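Local coordinates for UPF0749 protein MT1873 (Mycobacterium tuberculosis, PDB 3GMG) that is of unknown function but belongs to the UPF0749 (DUF881) family and is probably anchored in the cell membrane, at the interface of chains A and B. Residues are numbered along the deposited sequence; one frame, centred on the assembly and turned at random. Chains: chain A/B, Uncharacterized protein Rv1825/MT1873.

Contact 1: the interface of chains A and B. Residues chain A 154-158; chain B 26, 67, 109.
The carboxylate of B:Glu67 enters a turn of the C-terminal segment of chain A, where the backbone amides of A:Gln156, A:Tyr157 and A:Ala158 bind it. Both chains are the same DUF881 (UPF0749) domain, the C-terminal part of a longer, probably membrane-bound protein, and this patch has a twin across the two-fold axis. The acid reaches the turn on an extended chain. OE2 of B:Glu67 takes the amide N of A:Gln156 at 2.9 Å with its syn lone pair. OE1 accepts twice. The amide N of A:Ala158 meets OE1 of B:Glu67 nearly along the C-O axis at 2.8 Å and in an almost straight line, 167° at the hydrogen. The N of A:Tyr157 comes to the same OE1 of B:Glu67 at 2.9 Å from the syn side, tilted 29° from the carboxylate plane. Three main-chain N-H groups therefore fix the rotation of the carboxylate, and converging on it they probably help to stabilise its negative charge.

Packing is tight around this anchor. The side chain of A:His155 runs past B:Glu67 in the opposite direction, its CB 3.4 Å from OE1 and its ring plane 56° from the carboxylate. OE2 of B:Glu67 lies at the edge of this ring, in its plane. Farther along, NE2 of A:His155 lies 3.7 Å from CB of B:Ile26, on helix 20-28. The A:Tyr157 side chain crosses B:Glu67 at about a right angle, its ring carbon CD2 3.9 Å from the carboxylate carbon CD, and CG2 of B:Ile109, at the end of strand 104-109, rests 3.7 Å from CA of A:Ala158.

Toward A:Gln154 the contact is looser and bridged by a water. Little of this residue is buried by chain B, and its carbonyl O is linked to OE2 of B:Glu67 through water 1, 2.8 Å from OE2. A:Gln156 likewise contributes mainly its backbone.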
loop_
_atom_site.group_PDB
_atom_site.type_symbol
_atom_site.label_atom_id
_atom_site.label_comp_id
_atom_site.label_asym_id
_atom_site.label_seq_id
_atom_site.Cartn_x
_atom_site.Cartn_y
_atom_site.Cartn_z
ATOM N N GLN A 154 -11.076 -7.977 -9.438
ATOM C CA GLN A 154 -11.394 -7.487 -10.777
ATOM C C GLN A 154 -11.704 -5.996 -10.659
ATOM O O GLN A 154 -12.466 -5.598 -9.783
ATOM C CB GLN A 154 -12.618 -8.217 -11.369
ATOM C CG GLN A 154 -12.913 -7.830 -12.844
ATOM C CD GLN A 154 -14.295 -8.257 -13.367
ATOM O OE1 GLN A 154 -15.227 -8.525 -12.596
ATOM N NE2 GLN A 154 -14.430 -8.296 -14.695
ATOM N N HIS A 155 -11.116 -5.178 -11.517
ATOM C CA HIS A 155 -11.469 -3.757 -11.521
ATOM C C HIS A 155 -12.776 -3.597 -12.281
ATOM O O HIS A 155 -12.955 -4.173 -13.359
ATOM C CB HIS A 155 -10.401 -2.907 -12.186
ATOM C CG HIS A 155 -9.149 -2.762 -11.395
ATOM N ND1 HIS A 155 -9.120 -2.294 -10.103
ATOM C CD2 HIS A 155 -7.864 -3.003 -11.739
ATOM C CE1 HIS A 155 -7.862 -2.243 -9.686
ATOM N NE2 HIS A 155 -7.085 -2.680 -10.655
ATOM N N GLN A 156 -13.677 -2.810 -11.710
ATOM C CA GLN A 156 -14.960 -2.516 -12.337
ATOM C C GLN A 156 -14.914 -1.279 -13.207
ATOM O O GLN A 156 -15.712 -1.144 -14.124
ATOM C CB GLN A 156 -16.014 -2.309 -11.271
ATOM C CG GLN A 156 -16.371 -3.572 -10.524
ATOM C CD GLN A 156 -17.107 -3.305 -9.253
ATOM O OE1 GLN A 156 -18.241 -2.806 -9.251
ATOM N NE2 GLN A 156 -16.476 -3.634 -8.149
ATOM N N TYR A 157 -13.995 -0.359 -12.938
ATOM C CA TYR A 157 -14.007 0.965 -13.550
ATOM C C TYR A 157 -12.701 1.358 -14.247
ATOM O O TYR A 157 -12.715 1.965 -15.298
ATOM C CB TYR A 157 -14.384 2.013 -12.495
ATOM C CG TYR A 157 -15.628 1.654 -11.739
ATOM C CD1 TYR A 157 -16.849 1.587 -12.385
ATOM C CD2 TYR A 157 -15.605 1.372 -10.379
ATOM C CE1 TYR A 157 -17.971 1.221 -11.704
ATOM C CE2 TYR A 157 -16.714 1.035 -9.683
ATOM C CZ TYR A 157 -17.921 0.977 -10.342
ATOM O OH TYR A 157 -19.029 0.619 -9.596
ATOM N N ALA A 158 -11.565 1.030 -13.644
ATOM C CA ALA A 158 -10.278 1.380 -14.199
ATOM C C ALA A 158 -9.793 0.351 -15.222
ATOM O O ALA A 158 -9.878 -0.860 -14.991
ATOM C CB ALA A 158 -9.238 1.511 -13.063
ATOM N N ILE B 26 -2.302 -1.543 -11.913
ATOM C CA ILE B 26 -3.099 -0.362 -11.593
ATOM C C ILE B 26 -3.172 -0.133 -10.088
ATOM O O ILE B 26 -3.005 1.003 -9.621
ATOM C CB ILE B 26 -4.508 -0.464 -12.228
ATOM C CG1 ILE B 26 -4.391 -0.255 -13.732
ATOM C CG2 ILE B 26 -5.452 0.583 -11.652
ATOM C CD1 ILE B 26 -5.623 -0.642 -14.503
ATOM N N GLU B 67 -10.677 3.263 -7.840
ATOM C CA GLU B 67 -9.679 2.274 -8.193
ATOM C C GLU B 67 -8.342 2.886 -8.602
ATOM O O GLU B 67 -7.334 2.172 -8.688
ATOM C CB GLU B 67 -10.223 1.357 -9.305
ATOM C CG GLU B 67 -11.381 0.474 -8.797
ATOM C CD GLU B 67 -12.074 -0.324 -9.875
ATOM O OE1 GLU B 67 -11.849 -0.061 -11.057
ATOM O OE2 GLU B 67 -12.865 -1.208 -9.482
ATOM N N ILE B 109 -10.885 7.498 -10.425
ATOM C CA ILE B 109 -11.641 6.605 -11.320
ATOM C C ILE B 109 -12.514 5.688 -10.483
ATOM O O ILE B 109 -12.021 5.010 -9.574
ATOM C CB ILE B 109 -10.683 5.796 -12.225
ATOM C CG1 ILE B 109 -9.978 6.737 -13.214
ATOM C CG2 ILE B 109 -11.409 4.664 -12.977
ATOM C CD1 ILE B 109 -8.751 6.126 -13.932
HETATM O O HOH W 1 -12.182 -3.237 -7.620
#

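Contact 2: the interface of chains A and B. Residues chain A 28-30, 150, 152-153; chain B 20, 23-24.
With CG anti to its own carbonyl carbon (chi1 -68°) and chi2 at 167°, B:Leu24 holds its isobutyl group out from helix 20-28 and spreads its two methyls between separate stretches of chain A. A:Val28 meets the base of that side chain: chi1 -50° turns CG2 of A:Val28 into the space flanked by its own N and C, 3.7 Å from CB of B:Leu24.

On the other flank lies the pyrrolidine ring of A:Pro152, crossing the leucine at about a right angle. Its CB touches CD2 of B:Leu24 at 3.6 Å, and CB of A:Pro152 also lies 3.9 Å from CB of B:Ala23, one residue back on the helix. CG of the proline faces the carbonyl O of B:Arg20, about one helical turn before the leucine.

Both leucine methyls approach the carbonyl O of A:Val28. Beyond it, CD1 of B:Leu24 rests 3.9 Å from CA of A:Ala30, whereas CD2 of B:Leu24 meets the first side-chain methylene, CB, of A:Arg150 at 3.9 Å. Arginine thus packs here through aliphatic carbon. A:Lys153 borders the patch through its backbone O, near CB of B:Ala23.

The site lies where B:Leu24, on helix 20-28, the first helix of the ordered chain, inserts between the loop after helix 20-27 of chain A and the extended 150-153 stretch leading toward that chain's C terminus.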
loop_
_atom_site.group_PDB
_atom_site.type_symbol
_atom_site.label_atom_id
_atom_site.label_comp_id
_atom_site.label_asym_id
_atom_site.label_seq_id
_atom_site.Cartn_x
_atom_site.Cartn_y
_atom_site.Cartn_z
ATOM N N VAL A 28 4.645 -6.133 -8.698
ATOM C CA VAL A 28 3.225 -6.205 -8.405
ATOM C C VAL A 28 2.805 -7.578 -7.892
ATOM O O VAL A 28 1.635 -7.782 -7.546
ATOM C CB VAL A 28 2.405 -5.749 -9.634
ATOM C CG1 VAL A 28 2.947 -4.421 -10.144
ATOM C CG2 VAL A 28 2.416 -6.807 -10.729
ATOM N N GLY A 29 3.758 -8.506 -7.787
ATOM C CA GLY A 29 3.485 -9.837 -7.263
ATOM C C GLY A 29 2.803 -10.755 -8.262
ATOM O O GLY A 29 2.153 -11.741 -7.884
ATOM N N ALA A 30 2.977 -10.458 -9.550
ATOM C CA ALA A 30 2.388 -11.278 -10.617
ATOM C C ALA A 30 3.152 -12.575 -10.886
ATOM O O ALA A 30 2.569 -13.554 -11.376
ATOM C CB ALA A 30 2.288 -10.466 -11.909
ATOM N N ARG A 150 0.227 -12.974 -6.029
ATOM C CA ARG A 150 -0.929 -12.206 -5.587
ATOM C C ARG A 150 -2.124 -12.456 -6.487
ATOM O O ARG A 150 -1.964 -12.708 -7.681
ATOM C CB ARG A 150 -0.606 -10.724 -5.564
ATOM C CG ARG A 150 0.443 -10.385 -4.543
ATOM C CD ARG A 150 0.263 -8.983 -4.055
ATOM N NE ARG A 150 -0.743 -8.913 -2.996
ATOM C CZ ARG A 150 -1.464 -7.837 -2.707
ATOM N NH1 ARG A 150 -1.337 -6.718 -3.427
ATOM N NH2 ARG A 150 -2.341 -7.894 -1.708
ATOM N N PRO A 152 -5.385 -10.588 -7.676
ATOM C CA PRO A 152 -6.040 -9.278 -7.736
ATOM C C PRO A 152 -7.565 -9.370 -7.795
ATOM O O PRO A 152 -8.095 -10.342 -8.327
ATOM C CB PRO A 152 -5.529 -8.712 -9.057
ATOM C CG PRO A 152 -5.395 -9.909 -9.921
ATOM C CD PRO A 152 -4.927 -11.020 -9.010
ATOM N N LYS A 153 -8.255 -8.370 -7.247
ATOM C CA LYS A 153 -9.702 -8.239 -7.439
ATOM C C LYS A 153 -9.939 -7.652 -8.829
ATOM O O LYS A 153 -9.093 -6.940 -9.354
ATOM C CB LYS A 153 -10.327 -7.367 -6.348
ATOM N N ARG B 20 -4.211 -10.358 -15.361
ATOM C CA ARG B 20 -3.981 -10.250 -13.923
ATOM C C ARG B 20 -2.916 -9.173 -13.666
ATOM O O ARG B 20 -2.944 -8.483 -12.641
ATOM C CB ARG B 20 -3.534 -11.596 -13.339
ATOM N N ALA B 23 -4.463 -5.476 -13.596
ATOM C CA ALA B 23 -5.144 -5.136 -12.358
ATOM C C ALA B 23 -4.145 -4.859 -11.234
ATOM O O ALA B 23 -4.246 -3.851 -10.529
ATOM C CB ALA B 23 -6.126 -6.238 -11.952
ATOM N N LEU B 24 -3.174 -5.763 -11.086
ATOM C CA LEU B 24 -2.122 -5.608 -10.085
ATOM C C LEU B 24 -1.298 -4.346 -10.358
ATOM O O LEU B 24 -0.923 -3.623 -9.431
ATOM C CB LEU B 24 -1.209 -6.842 -10.063
ATOM C CG LEU B 24 -1.828 -8.151 -9.562
ATOM C CD1 LEU B 24 -0.929 -9.338 -9.892
ATOM C CD2 LEU B 24 -2.104 -8.064 -8.067
#

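Contacts 1 and 2 lie about 12 Å apart, measured between the centres of their C-alpha atoms. They share two elements: the continuous C-terminal stretch of chain A, whose residues 150-153 serve contact 2 and 154-158 contact 1, and helix 20-28 of chain B, which offers its first turns to contact 2 and B:Ile26 to contact 1. Apolar packing near helix 20-28 thus passes into polar anchoring at the partner's domain. With the twin contacts, each chain extends its C-terminal arm across the other. This reciprocal exchange suggests a dimer, although the structure alone does not show that it forms in the cell.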